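Side-chain contacts in actin-binding protein (PDB 1HQZ), which binds actin filaments through this N-terminal cofilin-homology domain and recruits and regulates the ARP2/3 complex in actin assembly: residues A[33-38]-A[109-114]; A[44-49]-A[61-66]; A[53-58]-A[67-72]; A[81-86]-A[101-106]. One frame throughout, in Å; residues are numbered along the deposited sequence.

Contact 1. Residues A[33-38]-A[109-114]; sequences LIISPN and NLFKGY
Leu33 and Ile35 of strand 32-37 meet Leu110 and Phe111, where the chain leaves helix 93-110. Aliphatic groups against an aromatic ring make up most of the contact. The CZ corner of the Phe111 ring points at the strand. Leu33 CD2 lies 3.9 Å from Phe111 CZ, and the Leu33 side chain runs at about a right angle to that of Phe111. Ile35 meets the ring coming the other way. It touches with two branches: Ile35 CG2 and Ile35 CD1 each lie 3.9 Å from Phe111 CZ. A chi1 of 62° sets Ile35 CG1 between the backbone N and the carbonyl carbon, which turns both branches onto the same ring corner. The second kind of contact is purely aliphatic. Ile35 CD1 and Leu110 CD2 meet tip to tip at 3.9 Å. Cutting Ile35 back to an alanine would probably leave Leu110 CD2 without its mate and open a gap beside Phe111 CZ. Phe111 is also the centre of an inverse gamma turn. Ile15, Tyr19 and Ile22 of helix 12-24 pack on Leu110, Phe111 and Leu33 in turn, while Tyr66 and Leu68 of the neighbouring strand also touch Phe111. All four touching residues are buried and apolar. Between these two segments the chemistry is therefore that of apolar packing, consistent with a hydrophobic core between sheet and helices.

Contact 2. Residues A[44-49]-A[61-66]; sequences EPESTG and ETKVQY
A classic beta bulge in the outermost strand 43-49 carries Glu46, which reaches toward Gln65 and Lys63; at the bulge, Glu46 and Ser47 both face Ile34. Strand 32-37 lies between strands 43-49 and 65-71 in the sheet of this cofilin-homology domain. The polar side chains thus meet across an intervening strand, beside Ser36. Glu46 CG is anti to the backbone N (chi1 178°), and the extended chain carries the carboxylate across to Gln65 and Lys63. Gln65 NE2 donates a weak hydrogen bond to Glu46 OE1 at 2.9 Å. The bond is bent, with an angle of 128° at the hydrogen, and the carboxylate and amide planes are turned 67° apart. The amide is also gripped elsewhere. Gln65 NE2 bonds to Ser36 OG, and Gln65 OE1 accepts from the backbone N of Asp60, its strongest polar partner. These bonds probably fix the rotation of the amide and keep NE2 turned to the carboxylate. Gln65 is buried, whereas Glu46 is exposed. The long, extended Lys63 side chain brings a charge to the other carboxylate oxygen: Lys63 NZ stands 3.9 Å from Glu46 OE2, a long salt bridge.

Contact 3. Residues A[53-58]-A[67-72]; sequences HDFLQL and GLARVS
The Phe55 ring lies with one face over Ala69 CB and one edge at Gly67 CA. This packs the short helix 52-56 onto strand 65-71 of the central sheet in the cofilin-homology fold. A chi1 of 174° places Phe55 CG anti to the backbone N and sends the ring from the helix to the strand. Over the face, Ala69 CB makes a CH-pi contact, 4.0 Å from the centroid of the Phe55 ring and 27° off its normal. The methyl sits toward one side, with Ala69 CB 3.6 Å from Phe55 CE2. At the edge, Gly67 CA lies near the ring plane. A side chain at Gly67 would run into the ring, since a CB there would fall only 2.6 Å from Phe55 CZ. Leu68 points away and packs on Phe111 at the other face of the sheet, so it offers only backbone to Phe55. Trp32 and Phe59 bring further rings to Phe55, and Ile34 and Ile84 touch it from the flanking strands. An alanine at Phe55 is likely to leave the Ala69 methyl without its aromatic cover and a gap beside Gly67. The ring corner comes close to the strand backbone, with Phe55 CZ 3.7 Å from Gly67 CA.

Contact 4. Residues A[81-86]-A[101-106]; sequences IIIIGW and ANFAAV
Phe103 lays its ring over the bare backbone of Gly85. Gly85 CA sits above one face in a CH-pi contact, 3.5 Å from the centroid of the Phe103 ring and 17° off its normal. Gly85 N lies 3.2 Å from Phe103 CZ, so the outer end of the ring rests on the peptide between Ile84 and Gly85. A glycine makes this closeness possible: a CB at Gly85 would stand 2.5 Å from Phe103 CE2. Next to it, Ile83 CD1 touches the ring corner at Phe103 CE1, 3.9 Å away. Ile84 turns its side chain to the other side of the sheet, onto Phe55 and Leu56. The contact belongs to a beta-alpha-beta crossover, in which strand 80-86 leads through helix 93-110 to the parallel strand 116-120. The helix and strand segments run nearly antiparallel, at 160°, with their axes 9.5 Å apart at closest approach. Phe103 CG is anti to the backbone N (chi1 -171°), which carries the ring from the helix to the sheet. Further out, Gln117 and Thr119 of strand 116-120 touch the same ring, and Phe99, one helical turn earlier, meets it with its own. Gln117 and Tyr114 also pack on Ile83.

In the fold
From the N terminus, strand 32-37 opens contact 1, which closes only at 109-114 and holds the other three contacts within its loop. Strand 43-49 opens contact 2. Helix 52-56 opens contact 3 before contact 2 has closed at 61-66, so these two cross; contact 3 then closes at 67-72, further along the same strand, 65-71. Contact 4 follows in series, from strand 80-86 to helix 93-110. Contacts 1 and 4 tie helix 93-110 and the turn that follows it to one face of the mixed sheet. Contact 3 holds helix 52-56 on the other face. Contact 2 spans strand 32-37 to link the outermost strand 43-49 with the chain entering strand 65-71.

Contact 1. Residues A[33-38]-A[109-114]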
loop_
_atom_site.group_PDB
_atom_site.type_symbol
_atom_site.label_atom_id
_atom_site.label_comp_id
_atom_site.label_asym_id
_atom_site.label_seq_id
_atom_site.Cartn_x
_atom_site.Cartn_y
_atom_site.Cartn_z
ATOM N N LEU A 33 6.151 1.641 -0.201
ATOM C CA LEU A 33 5.634 2.996 -0.355
ATOM C C LEU A 33 4.250 3.104 0.270
ATOM O O LEU A 33 3.461 2.161 0.210
ATOM C CB LEU A 33 5.496 3.330 -1.853
ATOM C CG LEU A 33 4.469 4.408 -2.260
ATOM C CD1 LEU A 33 4.977 5.794 -1.860
ATOM C CD2 LEU A 33 4.234 4.344 -3.783
ATOM N N ILE A 34 3.966 4.251 0.870
ATOM C CA ILE A 34 2.652 4.500 1.438
ATOM C C ILE A 34 2.196 5.827 0.849
ATOM O O ILE A 34 2.923 6.827 0.932
ATOM C CB ILE A 34 2.677 4.660 2.979
ATOM C CG1 ILE A 34 2.965 3.306 3.647
ATOM C CG2 ILE A 34 1.333 5.227 3.463
ATOM C CD1 ILE A 34 2.931 3.342 5.186
ATOM N N ILE A 35 1.026 5.839 0.220
ATOM C CA ILE A 35 0.512 7.094 -0.320
ATOM C C ILE A 35 -0.626 7.579 0.570
ATOM O O ILE A 35 -1.491 6.800 0.973
ATOM C CB ILE A 35 0.006 6.955 -1.780
ATOM C CG1 ILE A 35 -1.154 5.963 -1.844
ATOM C CG2 ILE A 35 1.163 6.552 -2.693
ATOM C CD1 ILE A 35 -1.798 5.881 -3.202
ATOM N N SER A 36 -0.621 8.874 0.863
ATOM C CA SER A 36 -1.614 9.482 1.734
ATOM C C SER A 36 -2.144 10.781 1.108
ATOM O O SER A 36 -1.472 11.409 0.284
ATOM C CB SER A 36 -0.966 9.756 3.098
ATOM O OG SER A 36 -1.914 10.171 4.066
ATOM N N PRO A 37 -3.354 11.207 1.502
ATOM C CA PRO A 37 -3.942 12.432 0.949
ATOM C C PRO A 37 -3.411 13.710 1.594
ATOM O O PRO A 37 -3.302 13.788 2.822
ATOM C CB PRO A 37 -5.428 12.224 1.203
ATOM C CG PRO A 37 -5.411 11.575 2.561
ATOM C CD PRO A 37 -4.280 10.561 2.451
ATOM N N ASN A 38 -3.078 14.705 0.769
ATOM C CA ASN A 38 -2.574 15.978 1.291
ATOM C C ASN A 38 -3.722 16.891 1.714
ATOM O O ASN A 38 -4.886 16.487 1.709
ATOM C CB ASN A 38 -1.695 16.702 0.256
ATOM C CG ASN A 38 -2.432 17.018 -1.037
ATOM O OD1 ASN A 38 -3.630 17.315 -1.036
ATOM N ND2 ASN A 38 -1.703 16.975 -2.153
ATOM N N ASN A 109 -6.027 0.206 -11.174
ATOM C CA ASN A 109 -5.404 1.212 -12.024
ATOM C C ASN A 109 -4.051 1.772 -11.608
ATOM O O ASN A 109 -3.282 2.216 -12.462
ATOM C CB ASN A 109 -6.358 2.395 -12.210
ATOM C CG ASN A 109 -7.784 1.958 -12.465
ATOM O OD1 ASN A 109 -8.056 1.197 -13.387
ATOM N ND2 ASN A 109 -8.703 2.444 -11.643
ATOM N N LEU A 110 -3.753 1.770 -10.314
ATOM C CA LEU A 110 -2.491 2.339 -9.855
ATOM C C LEU A 110 -1.417 1.322 -9.456
ATOM O O LEU A 110 -0.381 1.214 -10.116
ATOM C CB LEU A 110 -2.764 3.298 -8.692
ATOM C CG LEU A 110 -1.584 4.125 -8.176
ATOM C CD1 LEU A 110 -1.108 5.080 -9.267
ATOM C CD2 LEU A 110 -2.008 4.916 -6.940
ATOM N N PHE A 111 -1.657 0.583 -8.374
ATOM C CA PHE A 111 -0.685 -0.407 -7.910
ATOM C C PHE A 111 -0.944 -1.764 -8.541
ATOM O O PHE A 111 -1.124 -2.756 -7.831
ATOM C CB PHE A 111 -0.741 -0.539 -6.383
ATOM C CG PHE A 111 -0.302 0.697 -5.640
ATOM C CD1 PHE A 111 -0.609 0.857 -4.290
ATOM C CD2 PHE A 111 0.440 1.686 -6.274
ATOM C CE1 PHE A 111 -0.176 1.986 -3.583
ATOM C CE2 PHE A 111 0.876 2.817 -5.580
ATOM C CZ PHE A 111 0.566 2.966 -4.229
ATOM N N LYS A 112 -0.963 -1.814 -9.869
ATOM C CA LYS A 112 -1.216 -3.070 -10.571
ATOM C C LYS A 112 -0.068 -4.064 -10.408
ATOM O O LYS A 112 1.084 -3.669 -10.217
ATOM C CB LYS A 112 -1.433 -2.817 -12.073
ATOM C CG LYS A 112 -2.640 -1.957 -12.412
ATOM C CD LYS A 112 -2.761 -1.728 -13.922
ATOM C CE LYS A 112 -3.145 -3.017 -14.637
ATOM N NZ LYS A 112 -4.432 -3.559 -14.110
ATOM N N GLY A 113 -0.397 -5.350 -10.483
ATOM C CA GLY A 113 0.614 -6.391 -10.382
ATOM C C GLY A 113 0.888 -6.925 -8.989
ATOM O O GLY A 113 1.950 -7.478 -8.736
ATOM N N TYR A 114 -0.071 -6.770 -8.088
ATOM C CA TYR A 114 0.088 -7.238 -6.714
ATOM C C TYR A 114 -0.236 -8.721 -6.597
ATOM O O TYR A 114 -1.049 -9.254 -7.358
ATOM C CB TYR A 114 -0.825 -6.439 -5.779
ATOM C CG TYR A 114 -2.290 -6.537 -6.131
ATOM C CD1 TYR A 114 -3.075 -7.585 -5.653
ATOM C CD2 TYR A 114 -2.877 -5.611 -6.994
ATOM C CE1 TYR A 114 -4.410 -7.715 -6.026
ATOM C CE2 TYR A 114 -4.210 -5.732 -7.381
ATOM C CZ TYR A 114 -4.969 -6.787 -6.893
ATOM O OH TYR A 114 -6.281 -6.916 -7.288
#

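Contact 2. Residues A[44-49]-A[61-66]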
loop_
_atom_site.group_PDB
_atom_site.type_symbol
_atom_site.label_atom_id
_atom_site.label_comp_id
_atom_site.label_asym_id
_atom_site.label_seq_id
_atom_site.Cartn_x
_atom_site.Cartn_y
_atom_site.Cartn_z
ATOM N N GLU A 44 -0.430 11.488 -2.586
ATOM C CA GLU A 44 0.959 11.562 -3.006
ATOM C C GLU A 44 1.806 10.703 -2.069
ATOM O O GLU A 44 1.349 10.308 -0.995
ATOM C CB GLU A 44 1.440 13.013 -2.983
ATOM C CG GLU A 44 1.337 13.686 -1.632
ATOM C CD GLU A 44 1.650 15.171 -1.708
ATOM O OE1 GLU A 44 1.683 15.838 -0.648
ATOM O OE2 GLU A 44 1.859 15.669 -2.835
ATOM N N PRO A 45 3.046 10.393 -2.469
ATOM C CA PRO A 45 3.917 9.575 -1.623
ATOM C C PRO A 45 4.115 10.226 -0.269
ATOM O O PRO A 45 4.508 11.383 -0.188
ATOM C CB PRO A 45 5.217 9.524 -2.417
ATOM C CG PRO A 45 4.745 9.604 -3.827
ATOM C CD PRO A 45 3.699 10.693 -3.750
ATOM N N GLU A 46 3.831 9.498 0.800
ATOM C CA GLU A 46 4.026 10.060 2.123
ATOM C C GLU A 46 5.347 9.575 2.672
ATOM O O GLU A 46 6.111 10.342 3.253
ATOM C CB GLU A 46 2.909 9.648 3.069
ATOM C CG GLU A 46 3.129 10.185 4.460
ATOM C CD GLU A 46 1.901 10.080 5.324
ATOM O OE1 GLU A 46 1.746 9.065 6.048
ATOM O OE2 GLU A 46 1.081 11.024 5.263
ATOM N N SER A 47 5.616 8.290 2.469
ATOM C CA SER A 47 6.847 7.690 2.952
ATOM C C SER A 47 7.228 6.467 2.135
ATOM O O SER A 47 6.388 5.855 1.471
ATOM C CB SER A 47 6.683 7.290 4.411
ATOM O OG SER A 47 5.532 6.485 4.558
ATOM N N THR A 48 8.512 6.137 2.188
ATOM C CA THR A 48 9.066 4.997 1.492
ATOM C C THR A 48 10.177 4.502 2.405
ATOM O O THR A 48 10.649 5.243 3.267
ATOM C CB THR A 48 9.676 5.398 0.118
ATOM O OG1 THR A 48 10.743 6.331 0.318
ATOM C CG2 THR A 48 8.611 6.029 -0.791
ATOM N N GLY A 49 10.588 3.253 2.228
ATOM C CA GLY A 49 11.648 2.712 3.054
ATOM C C GLY A 49 12.095 1.382 2.499
ATOM O O GLY A 49 11.535 0.905 1.507
ATOM N N GLU A 61 -3.239 6.505 11.659
ATOM C CA GLU A 61 -4.560 6.131 12.161
ATOM C C GLU A 61 -5.679 7.146 11.935
ATOM O O GLU A 61 -6.827 6.884 12.285
ATOM C CB GLU A 61 -4.489 5.803 13.654
ATOM C CG GLU A 61 -3.992 6.950 14.515
ATOM C CD GLU A 61 -3.987 6.603 15.996
ATOM O OE1 GLU A 61 -3.339 5.598 16.376
ATOM O OE2 GLU A 61 -4.631 7.336 16.779
ATOM N N THR A 62 -5.362 8.294 11.350
ATOM C CA THR A 62 -6.395 9.299 11.097
ATOM C C THR A 62 -6.664 9.503 9.611
ATOM O O THR A 62 -7.458 10.357 9.234
ATOM C CB THR A 62 -6.015 10.681 11.712
ATOM O OG1 THR A 62 -4.821 11.179 11.089
ATOM C CG2 THR A 62 -5.798 10.557 13.224
ATOM N N LYS A 63 -6.003 8.718 8.765
ATOM C CA LYS A 63 -6.174 8.864 7.323
ATOM C C LYS A 63 -6.297 7.541 6.596
ATOM O O LYS A 63 -5.758 6.521 7.038
ATOM C CB LYS A 63 -4.981 9.610 6.712
ATOM C CG LYS A 63 -4.672 10.956 7.329
ATOM C CD LYS A 63 -3.373 11.500 6.755
ATOM C CE LYS A 63 -2.927 12.755 7.475
ATOM N NZ LYS A 63 -1.668 13.281 6.881
ATOM N N VAL A 64 -7.007 7.577 5.472
ATOM C CA VAL A 64 -7.165 6.410 4.623
ATOM C C VAL A 64 -5.927 6.443 3.738
ATOM O O VAL A 64 -5.673 7.434 3.054
ATOM C CB VAL A 64 -8.418 6.526 3.733
ATOM C CG1 VAL A 64 -8.412 5.433 2.671
ATOM C CG2 VAL A 64 -9.654 6.427 4.574
ATOM N N GLN A 65 -5.145 5.374 3.748
ATOM C CA GLN A 65 -3.936 5.343 2.943
ATOM C C GLN A 65 -3.768 4.028 2.213
ATOM O O GLN A 65 -4.449 3.051 2.501
ATOM C CB GLN A 65 -2.710 5.569 3.830
ATOM C CG GLN A 65 -2.787 6.814 4.705
ATOM C CD GLN A 65 -1.658 6.875 5.714
ATOM O OE1 GLN A 65 -1.451 5.938 6.487
ATOM N NE2 GLN A 65 -0.926 7.976 5.713
ATOM N N TYR A 66 -2.836 3.999 1.274
ATOM C CA TYR A 66 -2.578 2.781 0.539
ATOM C C TYR A 66 -1.091 2.542 0.569
ATOM O O TYR A 66 -0.301 3.473 0.410
ATOM C CB TYR A 66 -3.094 2.906 -0.896
ATOM C CG TYR A 66 -4.559 3.286 -0.933
ATOM C CD1 TYR A 66 -4.953 4.616 -0.836
ATOM C CD2 TYR A 66 -5.546 2.309 -0.952
ATOM C CE1 TYR A 66 -6.302 4.966 -0.744
ATOM C CE2 TYR A 66 -6.894 2.637 -0.862
ATOM C CZ TYR A 66 -7.262 3.971 -0.751
ATOM O OH TYR A 66 -8.586 4.297 -0.614
#

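Contact 3. Residues A[53-58]-A[67-72]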
loop_
_atom_site.group_PDB
_atom_site.type_symbol
_atom_site.label_atom_id
_atom_site.label_comp_id
_atom_site.label_asym_id
_atom_site.label_seq_id
_atom_site.Cartn_x
_atom_site.Cartn_y
_atom_site.Cartn_z
ATOM N N HIS A 53 9.294 -4.351 7.935
ATOM C CA HIS A 53 8.910 -4.169 9.327
ATOM C C HIS A 53 8.572 -2.686 9.563
ATOM O O HIS A 53 7.598 -2.375 10.244
ATOM C CB HIS A 53 10.052 -4.638 10.248
ATOM C CG HIS A 53 9.758 -4.490 11.710
ATOM N ND1 HIS A 53 10.217 -3.425 12.456
ATOM C CD2 HIS A 53 9.031 -5.256 12.556
ATOM C CE1 HIS A 53 9.785 -3.542 13.700
ATOM N NE2 HIS A 53 9.062 -4.645 13.787
ATOM N N ASP A 54 9.363 -1.776 8.990
ATOM C CA ASP A 54 9.101 -0.337 9.148
ATOM C C ASP A 54 7.781 0.031 8.458
ATOM O O ASP A 54 6.969 0.797 8.984
ATOM C CB ASP A 54 10.240 0.491 8.545
ATOM C CG ASP A 54 11.399 0.709 9.512
ATOM O OD1 ASP A 54 11.434 0.081 10.595
ATOM O OD2 ASP A 54 12.286 1.518 9.176
ATOM N N PHE A 55 7.581 -0.535 7.277
ATOM C CA PHE A 55 6.377 -0.313 6.484
ATOM C C PHE A 55 5.111 -0.495 7.312
ATOM O O PHE A 55 4.253 0.391 7.382
ATOM C CB PHE A 55 6.385 -1.296 5.303
ATOM C CG PHE A 55 5.122 -1.293 4.469
ATOM C CD1 PHE A 55 4.647 -0.116 3.886
ATOM C CD2 PHE A 55 4.459 -2.489 4.202
ATOM C CE1 PHE A 55 3.533 -0.138 3.041
ATOM C CE2 PHE A 55 3.351 -2.526 3.369
ATOM C CZ PHE A 55 2.884 -1.344 2.782
ATOM N N LEU A 56 5.005 -1.643 7.966
ATOM C CA LEU A 56 3.822 -1.956 8.756
ATOM C C LEU A 56 3.545 -0.996 9.903
ATOM O O LEU A 56 2.416 -0.906 10.389
ATOM C CB LEU A 56 3.920 -3.389 9.266
ATOM C CG LEU A 56 4.025 -4.393 8.110
ATOM C CD1 LEU A 56 4.272 -5.796 8.657
ATOM C CD2 LEU A 56 2.747 -4.346 7.278
ATOM N N GLN A 57 4.564 -0.256 10.310
ATOM C CA GLN A 57 4.428 0.700 11.402
ATOM C C GLN A 57 4.309 2.146 10.944
ATOM O O GLN A 57 4.355 3.061 11.763
ATOM C CB GLN A 57 5.645 0.611 12.301
ATOM C CG GLN A 57 5.862 -0.730 12.940
ATOM C CD GLN A 57 7.034 -0.672 13.872
ATOM O OE1 GLN A 57 8.191 -0.730 13.446
ATOM N NE2 GLN A 57 6.751 -0.520 15.155
ATOM N N LEU A 58 4.148 2.373 9.651
ATOM C CA LEU A 58 4.116 3.751 9.190
ATOM C C LEU A 58 2.791 4.285 8.704
ATOM O O LEU A 58 2.759 5.329 8.054
ATOM C CB LEU A 58 5.177 3.954 8.099
ATOM C CG LEU A 58 6.636 3.598 8.393
ATOM C CD1 LEU A 58 7.523 4.758 7.949
ATOM C CD2 LEU A 58 6.866 3.364 9.864
ATOM N N GLY A 67 -0.722 1.290 0.816
ATOM C CA GLY A 67 0.679 0.924 0.877
ATOM C C GLY A 67 0.994 -0.108 -0.185
ATOM O O GLY A 67 0.123 -0.876 -0.613
ATOM N N LEU A 68 2.255 -0.126 -0.599
ATOM C CA LEU A 68 2.730 -1.045 -1.629
ATOM C C LEU A 68 4.087 -1.538 -1.184
ATOM O O LEU A 68 4.949 -0.735 -0.829
ATOM C CB LEU A 68 2.877 -0.293 -2.956
ATOM C CG LEU A 68 3.545 -0.987 -4.140
ATOM C CD1 LEU A 68 2.598 -1.998 -4.745
ATOM C CD2 LEU A 68 3.930 0.071 -5.179
ATOM N N ALA A 69 4.292 -2.849 -1.185
ATOM C CA ALA A 69 5.593 -3.346 -0.775
ATOM C C ALA A 69 6.012 -4.592 -1.522
ATOM O O ALA A 69 5.191 -5.450 -1.854
ATOM C CB ALA A 69 5.609 -3.609 0.726
ATOM N N ARG A 70 7.307 -4.676 -1.787
ATOM C CA ARG A 70 7.864 -5.823 -2.470
ATOM C C ARG A 70 8.573 -6.612 -1.384
ATOM O O ARG A 70 9.517 -6.122 -0.767
ATOM C CB ARG A 70 8.844 -5.384 -3.553
ATOM C CG ARG A 70 9.428 -6.544 -4.332
ATOM C CD ARG A 70 10.109 -6.046 -5.592
ATOM N NE ARG A 70 10.300 -7.113 -6.568
ATOM C CZ ARG A 70 11.437 -7.774 -6.729
ATOM N NH1 ARG A 70 12.472 -7.469 -5.975
ATOM N NH2 ARG A 70 11.551 -8.726 -7.644
ATOM N N VAL A 71 8.107 -7.831 -1.148
ATOM C CA VAL A 71 8.674 -8.646 -0.087
ATOM C C VAL A 71 8.982 -10.080 -0.481
ATOM O O VAL A 71 8.317 -10.671 -1.340
ATOM C CB VAL A 71 7.717 -8.709 1.126
ATOM C CG1 VAL A 71 8.474 -9.147 2.355
ATOM C CG2 VAL A 71 7.041 -7.356 1.343
ATOM N N SER A 72 10.000 -10.628 0.172
ATOM C CA SER A 72 10.408 -12.008 -0.034
ATOM C C SER A 72 10.329 -12.666 1.335
ATOM O O SER A 72 11.183 -12.445 2.193
ATOM C CB SER A 72 11.837 -12.090 -0.560
ATOM O OG SER A 72 12.258 -13.441 -0.619
#

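Contact 4. Residues A[81-86]-A[101-106]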
loop_
_atom_site.group_PDB
_atom_site.type_symbol
_atom_site.label_atom_id
_atom_site.label_comp_id
_atom_site.label_asym_id
_atom_site.label_seq_id
_atom_site.Cartn_x
_atom_site.Cartn_y
_atom_site.Cartn_z
ATOM N N ILE A 81 4.549 -8.933 -4.444
ATOM C CA ILE A 81 4.013 -7.617 -4.162
ATOM C C ILE A 81 2.730 -7.667 -3.339
ATOM O O ILE A 81 1.795 -8.430 -3.642
ATOM C CB ILE A 81 3.747 -6.834 -5.488
ATOM C CG1 ILE A 81 5.060 -6.408 -6.163
ATOM C CG2 ILE A 81 3.010 -5.553 -5.189
ATOM C CD1 ILE A 81 6.068 -7.479 -6.367
ATOM N N ILE A 82 2.692 -6.859 -2.287
ATOM C CA ILE A 82 1.505 -6.791 -1.453
ATOM C C ILE A 82 1.007 -5.344 -1.443
ATOM O O ILE A 82 1.797 -4.399 -1.461
ATOM C CB ILE A 82 1.793 -7.271 -0.001
ATOM C CG1 ILE A 82 0.539 -7.091 0.860
ATOM C CG2 ILE A 82 2.976 -6.510 0.590
ATOM C CD1 ILE A 82 0.628 -7.697 2.266
ATOM N N ILE A 83 -0.306 -5.168 -1.492
ATOM C CA ILE A 83 -0.850 -3.830 -1.425
ATOM C C ILE A 83 -1.744 -3.826 -0.204
ATOM O O ILE A 83 -2.410 -4.823 0.097
ATOM C CB ILE A 83 -1.665 -3.449 -2.667
ATOM C CG1 ILE A 83 -2.817 -4.430 -2.872
ATOM C CG2 ILE A 83 -0.757 -3.424 -3.873
ATOM C CD1 ILE A 83 -3.815 -3.966 -3.923
ATOM N N ILE A 84 -1.736 -2.712 0.511
ATOM C CA ILE A 84 -2.536 -2.598 1.714
ATOM C C ILE A 84 -3.497 -1.423 1.659
ATOM O O ILE A 84 -3.099 -0.300 1.381
ATOM C CB ILE A 84 -1.618 -2.467 2.960
ATOM C CG1 ILE A 84 -0.910 -3.805 3.195
ATOM C CG2 ILE A 84 -2.425 -2.047 4.185
ATOM C CD1 ILE A 84 0.118 -3.774 4.277
ATOM N N GLY A 85 -4.770 -1.713 1.897
ATOM C CA GLY A 85 -5.786 -0.686 1.927
ATOM C C GLY A 85 -6.000 -0.387 3.401
ATOM O O GLY A 85 -6.616 -1.161 4.128
ATOM N N TRP A 86 -5.466 0.742 3.837
ATOM C CA TRP A 86 -5.550 1.173 5.223
ATOM C C TRP A 86 -6.748 2.114 5.404
ATOM O O TRP A 86 -6.777 3.217 4.852
ATOM C CB TRP A 86 -4.222 1.851 5.580
ATOM C CG TRP A 86 -4.167 2.494 6.912
ATOM C CD1 TRP A 86 -4.341 3.820 7.183
ATOM C CD2 TRP A 86 -3.902 1.858 8.164
ATOM N NE1 TRP A 86 -4.193 4.050 8.522
ATOM C CE2 TRP A 86 -3.927 2.866 9.153
ATOM C CE3 TRP A 86 -3.646 0.535 8.549
ATOM C CZ2 TRP A 86 -3.708 2.597 10.510
ATOM C CZ3 TRP A 86 -3.425 0.263 9.900
ATOM C CH2 TRP A 86 -3.459 1.295 10.864
ATOM N N ALA A 101 -14.637 1.438 -2.823
ATOM C CA ALA A 101 -14.563 1.849 -4.223
ATOM C C ALA A 101 -13.156 2.311 -4.595
ATOM O O ALA A 101 -12.614 1.899 -5.627
ATOM C CB ALA A 101 -15.579 2.968 -4.498
ATOM N N ASN A 102 -12.555 3.152 -3.753
ATOM C CA ASN A 102 -11.218 3.667 -4.040
ATOM C C ASN A 102 -10.093 2.640 -3.957
ATOM O O ASN A 102 -9.111 2.719 -4.706
ATOM C CB ASN A 102 -10.902 4.860 -3.140
ATOM C CG ASN A 102 -11.731 6.083 -3.495
ATOM O OD1 ASN A 102 -12.027 6.317 -4.663
ATOM N ND2 ASN A 102 -12.098 6.871 -2.493
ATOM N N PHE A 103 -10.225 1.678 -3.057
ATOM C CA PHE A 103 -9.197 0.657 -2.925
ATOM C C PHE A 103 -9.224 -0.166 -4.207
ATOM O O PHE A 103 -8.186 -0.530 -4.740
ATOM C CB PHE A 103 -9.470 -0.222 -1.695
ATOM C CG PHE A 103 -8.341 -1.176 -1.352
ATOM C CD1 PHE A 103 -7.054 -0.965 -1.828
ATOM C CD2 PHE A 103 -8.564 -2.264 -0.509
ATOM C CE1 PHE A 103 -6.005 -1.818 -1.472
ATOM C CE2 PHE A 103 -7.512 -3.129 -0.146
ATOM C CZ PHE A 103 -6.237 -2.898 -0.630
ATOM N N ALA A 104 -10.425 -0.451 -4.701
ATOM C CA ALA A 104 -10.574 -1.215 -5.931
ATOM C C ALA A 104 -9.879 -0.450 -7.062
ATOM O O ALA A 104 -9.153 -1.036 -7.865
ATOM C CB ALA A 104 -12.056 -1.414 -6.246
ATOM N N ALA A 105 -10.087 0.863 -7.107
ATOM C CA ALA A 105 -9.470 1.708 -8.136
ATOM C C ALA A 105 -7.943 1.644 -8.068
ATOM O O ALA A 105 -7.267 1.506 -9.096
ATOM C CB ALA A 105 -9.936 3.153 -7.982
ATOM N N VAL A 106 -7.400 1.759 -6.860
ATOM C CA VAL A 106 -5.958 1.698 -6.670
ATOM C C VAL A 106 -5.406 0.340 -7.104
ATOM O O VAL A 106 -4.339 0.252 -7.711
ATOM C CB VAL A 106 -5.576 1.901 -5.192
ATOM C CG1 VAL A 106 -4.076 1.635 -4.999
ATOM C CG2 VAL A 106 -5.929 3.307 -4.757
#